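Side-chain contacts in fructuronate-tagaturonate epimerase UxaE from Cohnella laeviribosi in complex with 1 glycerol (Cohnella laeviribosi, PDB 6IL9), which catalyses the interconversion of D-fructuronate and D-tagaturonate, as a zinc-containing epimerase built on a TIM barrel: residues E9-G14 with R30-K35; K40-E45 with A142-F147. All blocks are in the same frame, centred on the assembly; numbering follows the deposited sequence.

Contact 1. Residues E9-G14 with R30-K35; sequences ERLAAG and RVQMIK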
ATOM      1  N   GLU A   9     -31.646  20.349 -10.041  1.00 25.23           N
ATOM      2  CA  GLU A   9     -33.081  20.404  -9.778  1.00 26.83           C
ATOM      3  C   GLU A   9     -33.556  19.149  -9.055  1.00 26.19           C
ATOM      4  O   GLU A   9     -34.334  19.239  -8.099  1.00 26.93           O
ATOM      5  CB  GLU A   9     -33.846  20.617 -11.089  1.00 28.91           C
ATOM      6  CG  GLU A   9     -33.865  22.087 -11.510  1.00 36.14           C
ATOM      7  CD  GLU A   9     -34.297  22.307 -12.955  1.00 39.03           C
ATOM      8  OE1 GLU A   9     -34.217  23.463 -13.425  1.00 41.90           O
ATOM      9  OE2 GLU A   9     -34.712  21.330 -13.617  1.00 39.49           O
ATOM     10  N   ARG A  10     -33.065  17.972  -9.466  1.00 23.45           N
ATOM     11  CA  ARG A  10     -33.445  16.745  -8.772  1.00 23.34           C
ATOM     12  C   ARG A  10     -32.888  16.701  -7.353  1.00 21.92           C
ATOM     13  O   ARG A  10     -33.509  16.108  -6.461  1.00 21.07           O
ATOM     14  CB  ARG A  10     -32.980  15.528  -9.567  1.00 25.59           C
ATOM     15  CG  ARG A  10     -33.796  15.330 -10.826  1.00 25.95           C
ATOM     16  CD  ARG A  10     -33.332  14.151 -11.619  1.00 29.16           C
ATOM     17  NE  ARG A  10     -32.115  14.416 -12.369  1.00 33.97           N
ATOM     18  CZ  ARG A  10     -31.011  13.680 -12.275  1.00 34.51           C
ATOM     19  NH1 ARG A  10     -30.969  12.646 -11.449  1.00 36.94           N
ATOM     20  NH2 ARG A  10     -29.952  13.972 -13.018  1.00 33.41           N
ATOM     21  N   LEU A  11     -31.720  17.297  -7.131  1.00 21.86           N
ATOM     22  CA  LEU A  11     -31.196  17.401  -5.774  1.00 23.26           C
ATOM     23  C   LEU A  11     -32.134  18.225  -4.904  1.00 27.25           C
ATOM     24  O   LEU A  11     -32.454  17.840  -3.772  1.00 26.90           O
ATOM     25  CB  LEU A  11     -29.798  18.018  -5.806  1.00 23.23           C
ATOM     26  CG  LEU A  11     -29.160  18.291  -4.443  1.00 27.17           C
ATOM     27  CD1 LEU A  11     -28.984  16.992  -3.676  1.00 25.99           C
ATOM     28  CD2 LEU A  11     -27.830  18.983  -4.628  1.00 25.52           C
ATOM     29  N   ALA A  12     -32.595  19.365  -5.430  1.00 26.24           N
ATOM     30  CA  ALA A  12     -33.557  20.186  -4.701  1.00 28.06           C
ATOM     31  C   ALA A  12     -34.822  19.401  -4.384  1.00 28.44           C
ATOM     32  O   ALA A  12     -35.408  19.563  -3.304  1.00 30.90           O
ATOM     33  CB  ALA A  12     -33.886  21.444  -5.509  1.00 27.33           C
ATOM     34  N   ALA A  13     -35.250  18.529  -5.301  1.00 26.49           N
ATOM     35  CA  ALA A  13     -36.450  17.723  -5.113  1.00 23.36           C
ATOM     36  C   ALA A  13     -36.218  16.498  -4.243  1.00 26.73           C
ATOM     37  O   ALA A  13     -37.162  15.731  -4.020  1.00 25.04           O
ATOM     38  CB  ALA A  13     -37.012  17.274  -6.466  1.00 24.87           C
ATOM     39  N   GLY A  14     -35.000  16.284  -3.752  1.00 24.32           N
ATOM     40  CA  GLY A  14     -34.754  15.143  -2.900  1.00 24.75           C
ATOM     41  C   GLY A  14     -34.610  13.826  -3.623  1.00 23.10           C
ATOM     42  O   GLY A  14     -34.806  12.772  -3.010  1.00 26.49           O
ATOM     43  N   ARG A  30     -21.159  26.372   1.741  1.00 33.60           N
ATOM     44  CA  ARG A  30     -21.483  25.006   2.129  1.00 34.97           C
ATOM     45  C   ARG A  30     -21.154  24.063   0.977  1.00 29.92           C
ATOM     46  O   ARG A  30     -21.399  24.388  -0.185  1.00 27.91           O
ATOM     47  CB  ARG A  30     -22.962  24.882   2.489  1.00 35.37           C
ATOM     48  CG  ARG A  30     -23.293  25.234   3.922  1.00 39.66           C
ATOM     49  CD  ARG A  30     -24.734  25.703   4.036  1.00 44.22           C
ATOM     50  NE  ARG A  30     -24.959  26.930   3.275  1.00 49.78           N
ATOM     51  CZ  ARG A  30     -25.823  27.047   2.272  1.00 49.47           C
ATOM     52  NH1 ARG A  30     -26.562  26.009   1.897  1.00 53.41           N
ATOM     53  NH2 ARG A  30     -25.952  28.210   1.644  1.00 48.78           N
ATOM     54  N   VAL A  31     -20.581  22.906   1.295  1.00 29.71           N
ATOM     55  CA  VAL A  31     -20.228  21.926   0.273  1.00 28.42           C
ATOM     56  C   VAL A  31     -20.652  20.545   0.753  1.00 29.28           C
ATOM     57  O   VAL A  31     -20.553  20.228   1.944  1.00 28.18           O
ATOM     58  CB  VAL A  31     -18.719  21.942  -0.055  1.00 30.94           C
ATOM     59  CG1 VAL A  31     -18.347  23.199  -0.829  1.00 32.63           C
ATOM     60  CG2 VAL A  31     -17.904  21.842   1.217  1.00 31.56           C
ATOM     61  N   GLN A  32     -21.134  19.727  -0.183  1.00 25.02           N
ATOM     62  CA  GLN A  32     -21.450  18.332   0.093  1.00 22.46           C
ATOM     63  C   GLN A  32     -21.121  17.521  -1.148  1.00 19.23           C
ATOM     64  O   GLN A  32     -20.852  18.072  -2.214  1.00 19.22           O
ATOM     65  CB  GLN A  32     -22.920  18.153   0.479  1.00 23.34           C
ATOM     66  CG  GLN A  32     -23.889  18.455  -0.640  1.00 26.02           C
ATOM     67  CD  GLN A  32     -25.324  18.465  -0.156  1.00 31.25           C
ATOM     68  OE1 GLN A  32     -25.595  18.719   1.020  1.00 35.59           O
ATOM     69  NE2 GLN A  32     -26.253  18.175  -1.055  1.00 30.55           N
ATOM     70  N   MET A  33     -21.137  16.195  -0.995  1.00 17.65           N
ATOM     71  CA  MET A  33     -20.914  15.269  -2.097  1.00 17.49           C
ATOM     72  C   MET A  33     -22.195  14.498  -2.388  1.00 19.53           C
ATOM     73  O   MET A  33     -22.945  14.142  -1.471  1.00 19.27           O
ATOM     74  CB  MET A  33     -19.780  14.283  -1.778  1.00 16.57           C
ATOM     75  CG  MET A  33     -19.313  13.470  -2.973  1.00 22.29           C
ATOM     76  SD  MET A  33     -17.857  12.416  -2.640  1.00 21.68           S
ATOM     77  CE  MET A  33     -16.846  13.727  -1.839  1.00 11.03           C
ATOM     78  N   ILE A  34     -22.442  14.250  -3.674  1.00 18.04           N
ATOM     79  CA  ILE A  34     -23.624  13.550  -4.136  1.00 18.43           C
ATOM     80  C   ILE A  34     -23.196  12.499  -5.148  1.00 19.03           C
ATOM     81  O   ILE A  34     -22.051  12.463  -5.599  1.00 18.97           O
ATOM     82  CB  ILE A  34     -24.655  14.505  -4.781  1.00 18.76           C
ATOM     83  CG1 ILE A  34     -24.062  15.120  -6.052  1.00 22.44           C
ATOM     84  CG2 ILE A  34     -25.075  15.585  -3.796  1.00 19.88           C
ATOM     85  CD1 ILE A  34     -25.096  15.800  -6.951  1.00 23.38           C
ATOM     86  N   LYS A  35     -24.149  11.654  -5.525  1.00 19.86           N
ATOM     87  CA  LYS A  35     -23.941  10.739  -6.636  1.00 19.99           C
ATOM     88  C   LYS A  35     -25.153  10.810  -7.546  1.00 20.61           C
ATOM     89  O   LYS A  35     -26.283  10.665  -7.075  1.00 19.09           O
ATOM     90  CB  LYS A  35     -23.725   9.306  -6.158  1.00 22.54           C
ATOM     91  CG  LYS A  35     -23.373   8.363  -7.301  1.00 23.19           C
ATOM     92  CD  LYS A  35     -22.950   7.017  -6.767  1.00 25.05           C
ATOM     93  CE  LYS A  35     -22.531   6.077  -7.883  1.00 25.16           C
ATOM     94  NZ  LYS A  35     -22.238   4.741  -7.284  1.00 28.53           N
TER

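Contact 2. Residues K40-E45 with A142-F147; sequences KYLVAE and AAYAVF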
ATOM      1  N   LYS A  40     -19.975  10.636  -9.012  1.00 22.23           N
ATOM      2  CA  LYS A  40     -19.962  11.510  -7.848  1.00 22.10           C
ATOM      3  C   LYS A  40     -19.667  12.959  -8.236  1.00 20.83           C
ATOM      4  O   LYS A  40     -18.977  13.232  -9.220  1.00 22.13           O
ATOM      5  CB  LYS A  40     -18.922  11.023  -6.837  1.00 19.46           C
ATOM      6  CG  LYS A  40     -19.229   9.641  -6.260  1.00 19.25           C
ATOM      7  CD  LYS A  40     -18.147   9.190  -5.270  1.00 22.87           C
ATOM      8  CE  LYS A  40     -18.484   7.826  -4.685  1.00 24.25           C
ATOM      9  NZ  LYS A  40     -17.430   7.334  -3.738  1.00 23.79           N
ATOM     10  N   TYR A  41     -20.197  13.890  -7.438  1.00 20.75           N
ATOM     11  CA  TYR A  41     -19.982  15.324  -7.629  1.00 20.04           C
ATOM     12  C   TYR A  41     -19.878  16.029  -6.284  1.00 19.01           C
ATOM     13  O   TYR A  41     -20.409  15.563  -5.276  1.00 20.97           O
ATOM     14  CB  TYR A  41     -21.129  15.998  -8.400  1.00 19.31           C
ATOM     15  CG  TYR A  41     -21.382  15.475  -9.790  1.00 21.31           C
ATOM     16  CD1 TYR A  41     -20.711  16.006 -10.885  1.00 24.16           C
ATOM     17  CD2 TYR A  41     -22.320  14.473 -10.011  1.00 20.34           C
ATOM     18  CE1 TYR A  41     -20.949  15.530 -12.169  1.00 28.16           C
ATOM     19  CE2 TYR A  41     -22.560  13.991 -11.276  1.00 24.91           C
ATOM     20  CZ  TYR A  41     -21.882  14.527 -12.355  1.00 28.61           C
ATOM     21  OH  TYR A  41     -22.135  14.035 -13.616  1.00 31.85           O
ATOM     22  N   LEU A  42     -19.203  17.186  -6.290  1.00 21.20           N
ATOM     23  CA  LEU A  42     -19.325  18.175  -5.225  1.00 20.82           C
ATOM     24  C   LEU A  42     -20.433  19.155  -5.584  1.00 22.50           C
ATOM     25  O   LEU A  42     -20.587  19.525  -6.751  1.00 27.75           O
ATOM     26  CB  LEU A  42     -18.030  18.966  -5.025  1.00 24.56           C
ATOM     27  CG  LEU A  42     -16.721  18.329  -4.598  1.00 28.03           C
ATOM     28  CD1 LEU A  42     -15.680  19.435  -4.418  1.00 25.16           C
ATOM     29  CD2 LEU A  42     -16.920  17.543  -3.315  1.00 28.03           C
ATOM     30  N   VAL A  43     -21.190  19.580  -4.576  1.00 21.97           N
ATOM     31  CA  VAL A  43     -22.214  20.617  -4.715  1.00 22.16           C
ATOM     32  C   VAL A  43     -21.887  21.718  -3.722  1.00 25.66           C
ATOM     33  O   VAL A  43     -21.878  21.479  -2.508  1.00 25.52           O
ATOM     34  CB  VAL A  43     -23.633  20.074  -4.471  1.00 24.42           C
ATOM     35  CG1 VAL A  43     -24.659  21.187  -4.621  1.00 28.48           C
ATOM     36  CG2 VAL A  43     -23.948  18.925  -5.414  1.00 26.05           C
ATOM     37  N   ALA A  44     -21.642  22.924  -4.230  1.00 26.34           N
ATOM     38  CA  ALA A  44     -21.314  24.077  -3.405  1.00 24.93           C
ATOM     39  C   ALA A  44     -22.446  25.099  -3.457  1.00 28.72           C
ATOM     40  O   ALA A  44     -23.131  25.238  -4.475  1.00 27.77           O
ATOM     41  CB  ALA A  44     -20.004  24.715  -3.867  1.00 26.31           C
ATOM     42  N   GLU A  45     -22.649  25.802  -2.345  1.00 29.61           N
ATOM     43  CA  GLU A  45     -23.682  26.828  -2.269  1.00 35.31           C
ATOM     44  C   GLU A  45     -23.327  27.807  -1.158  1.00 37.06           C
ATOM     45  O   GLU A  45     -22.816  27.407  -0.112  1.00 35.71           O
ATOM     46  CB  GLU A  45     -25.062  26.211  -2.020  1.00 40.31           C
ATOM     47  CG  GLU A  45     -26.220  27.195  -2.125  1.00 45.04           C
ATOM     48  CD  GLU A  45     -27.567  26.511  -2.001  1.00 52.22           C
ATOM     49  OE1 GLU A  45     -28.564  27.058  -2.526  1.00 55.04           O
ATOM     50  OE2 GLU A  45     -27.628  25.422  -1.387  1.00 51.50           O
ATOM     51  N   ALA A 142      -7.888   9.439  -2.182  1.00 16.05           N
ATOM     52  CA  ALA A 142      -7.856   9.423  -0.721  1.00 16.72           C
ATOM     53  C   ALA A 142      -8.437  10.701  -0.122  1.00 16.43           C
ATOM     54  O   ALA A 142      -9.169  10.646   0.872  1.00 17.45           O
ATOM     55  CB  ALA A 142      -6.421   9.219  -0.226  1.00 16.01           C
ATOM     56  N   ALA A 143      -8.107  11.861  -0.700  1.00 16.43           N
ATOM     57  CA  ALA A 143      -8.618  13.122  -0.167  1.00 15.16           C
ATOM     58  C   ALA A 143     -10.130  13.202  -0.301  1.00 18.75           C
ATOM     59  O   ALA A 143     -10.825  13.646   0.622  1.00 17.23           O
ATOM     60  CB  ALA A 143      -7.964  14.309  -0.884  1.00 16.63           C
ATOM     61  N   TYR A 144     -10.657  12.788  -1.448  1.00 18.34           N
ATOM     62  CA  TYR A 144     -12.101  12.818  -1.625  1.00 17.20           C
ATOM     63  C   TYR A 144     -12.787  11.797  -0.732  1.00 16.33           C
ATOM     64  O   TYR A 144     -13.930  12.009  -0.306  1.00 17.55           O
ATOM     65  CB  TYR A 144     -12.437  12.582  -3.094  1.00 19.03           C
ATOM     66  CG  TYR A 144     -12.312  13.815  -3.965  1.00 18.36           C
ATOM     67  CD1 TYR A 144     -13.056  14.955  -3.692  1.00 18.69           C
ATOM     68  CD2 TYR A 144     -11.467  13.829  -5.062  1.00 17.28           C
ATOM     69  CE1 TYR A 144     -12.959  16.080  -4.491  1.00 20.93           C
ATOM     70  CE2 TYR A 144     -11.355  14.960  -5.866  1.00 18.13           C
ATOM     71  CZ  TYR A 144     -12.110  16.069  -5.576  1.00 20.65           C
ATOM     72  OH  TYR A 144     -12.007  17.180  -6.388  1.00 22.71           O
ATOM     73  N   ALA A 145     -12.108  10.690  -0.435  1.00 14.65           N
ATOM     74  CA  ALA A 145     -12.681   9.678   0.441  1.00 16.58           C
ATOM     75  C   ALA A 145     -12.866  10.206   1.859  1.00 17.21           C
ATOM     76  O   ALA A 145     -13.923  10.004   2.468  1.00 18.04           O
ATOM     77  CB  ALA A 145     -11.798   8.433   0.450  1.00 15.83           C
ATOM     78  N   VAL A 146     -11.846  10.865   2.418  1.00 16.50           N
ATOM     79  CA  VAL A 146     -12.022  11.335   3.794  1.00 17.24           C
ATOM     80  C   VAL A 146     -13.026  12.476   3.836  1.00 16.90           C
ATOM     81  O   VAL A 146     -13.719  12.659   4.840  1.00 19.33           O
ATOM     82  CB  VAL A 146     -10.690  11.744   4.457  1.00 18.23           C
ATOM     83  CG1 VAL A 146      -9.757  10.552   4.557  1.00 18.65           C
ATOM     84  CG2 VAL A 146     -10.030  12.913   3.723  1.00 15.74           C
ATOM     85  N   PHE A 147     -13.134  13.252   2.754  1.00 18.75           N
ATOM     86  CA  PHE A 147     -14.155  14.294   2.694  1.00 20.34           C
ATOM     87  C   PHE A 147     -15.550  13.678   2.646  1.00 19.44           C
ATOM     88  O   PHE A 147     -16.442  14.072   3.406  1.00 19.38           O
ATOM     89  CB  PHE A 147     -13.902  15.195   1.479  1.00 18.36           C
ATOM     90  CG  PHE A 147     -14.778  16.429   1.425  1.00 20.85           C
ATOM     91  CD1 PHE A 147     -14.428  17.581   2.115  1.00 24.89           C
ATOM     92  CD2 PHE A 147     -15.931  16.433   0.660  1.00 23.51           C
ATOM     93  CE1 PHE A 147     -15.233  18.714   2.058  1.00 29.16           C
ATOM     94  CE2 PHE A 147     -16.742  17.564   0.600  1.00 27.85           C
ATOM     95  CZ  PHE A 147     -16.384  18.703   1.298  1.00 28.23           C
TER

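Contact 1. Residues E9-G14 with R30-K35
Gln32 NE2 rests against the forked end of Leu11, 4.0 Å from both Leu11 CD1 and Leu11 CD2. No hydrogen bond joins the segments, so this amide nitrogen meets the helix by van der Waals contact alone. The two side chains approach from opposite directions: Leu11 extends from the helix, with CG anti to the backbone N (chi1 175°), while Gln32 extends from the strand to meet it. Its CG sits between the backbone N and the carbonyl carbon (chi1 66°), and the chain is extended from there, which carries the amide out to the leucine. Two residues further along the same strand face, Ile34 adds the purely apolar part. Its CG2 branch lies 4.2 Å from Leu11 CD1, the two side chains meeting at an oblique angle. Leu11 CD1 therefore touches both strand residues, while CD2 is nearer the glutamine.

Behind Leu11 the helix ends in a Schellman motif, marked by the positive phi of Gly14 and the bond from Gly14 N to Leu11 O at 3.0 Å. Leu11 thus contributes its carbonyl to the helix end and its side chain to the sheet. Val18 and Val43, on the strands flanking 29-36, also touch Leu11, and Arg10 forms a salt bridge with Glu37 just past the strand. In this contact Leu11 is the helix residue that meets the strand, packing on an isoleucine branch and, two residues away, a glutamine amide; the direct contact is van der Waals, with a polar link provided by Arg10 and Glu37 beside it.

Contact 2. Residues K40-E45 with A142-F147
Leu42 sets one methyl against each of two aromatic residues one helical turn apart. The nearer pair is Leu42 CD2 with Phe147 CE2, at 3.9 Å; the methyl approaches this ring obliquely. The other branch, Leu42 CD1, comes to the edge of the Tyr144 ring, near its plane, 4.3 Å from Tyr144 CE1. The fork opens toward the helix because Leu42 CG is anti to its carbonyl carbon (chi1 -63°), and Phe147 reaches out to meet it with CG opposite its own backbone N (chi1 -172°).

Within the helix, Phe147 N bonds to Ala143 O at 3.2 Å, part of the regular backbone pattern that fixes the spacing of the two aromatics. The ring of Phe147 meets Phe79 edge-to-face and packs on Val31 and Met33 of the adjoining strand, while the ring of Tyr144 leans on helix 69-78. At the margin, Lys40 NZ bonds to Gln148 OE1, tying the same strand and helix by a polar link.

Helix 135-149 lies in the beta-alpha-beta crossover between barrel strands 117-124 and 156-162, so the contact docks the five-stranded antiparallel sheet against the outer helical layer of the TIM barrel. All three touching residues are buried: the join itself is apolar, methyl against ring, and the phenol oxygen that Tyr144 carries into the interior is satisfied by its hydrogen bond to Ser68 O.

In the fold
Strands 29-36 and 39-45 are antiparallel neighbours, and backbone bonds such as Val43 N to Gln32 O join contact 1 directly to contact 2. The two contacts use opposite faces of their sheet: the N-terminal helix covers one, helix 135-149 the other. Contact 1 is peripheral, its centre about 33 Å from the chain centre, and partly buried, with an amide among its partners. Contact 2 lies about 23 Å out, is fully buried and brings aromatic rings against a leucine. Strand 29-36 has a share in both, with alternate residues directed to the two faces. The sheet is therefore a layer between a small outer helix and the barrel.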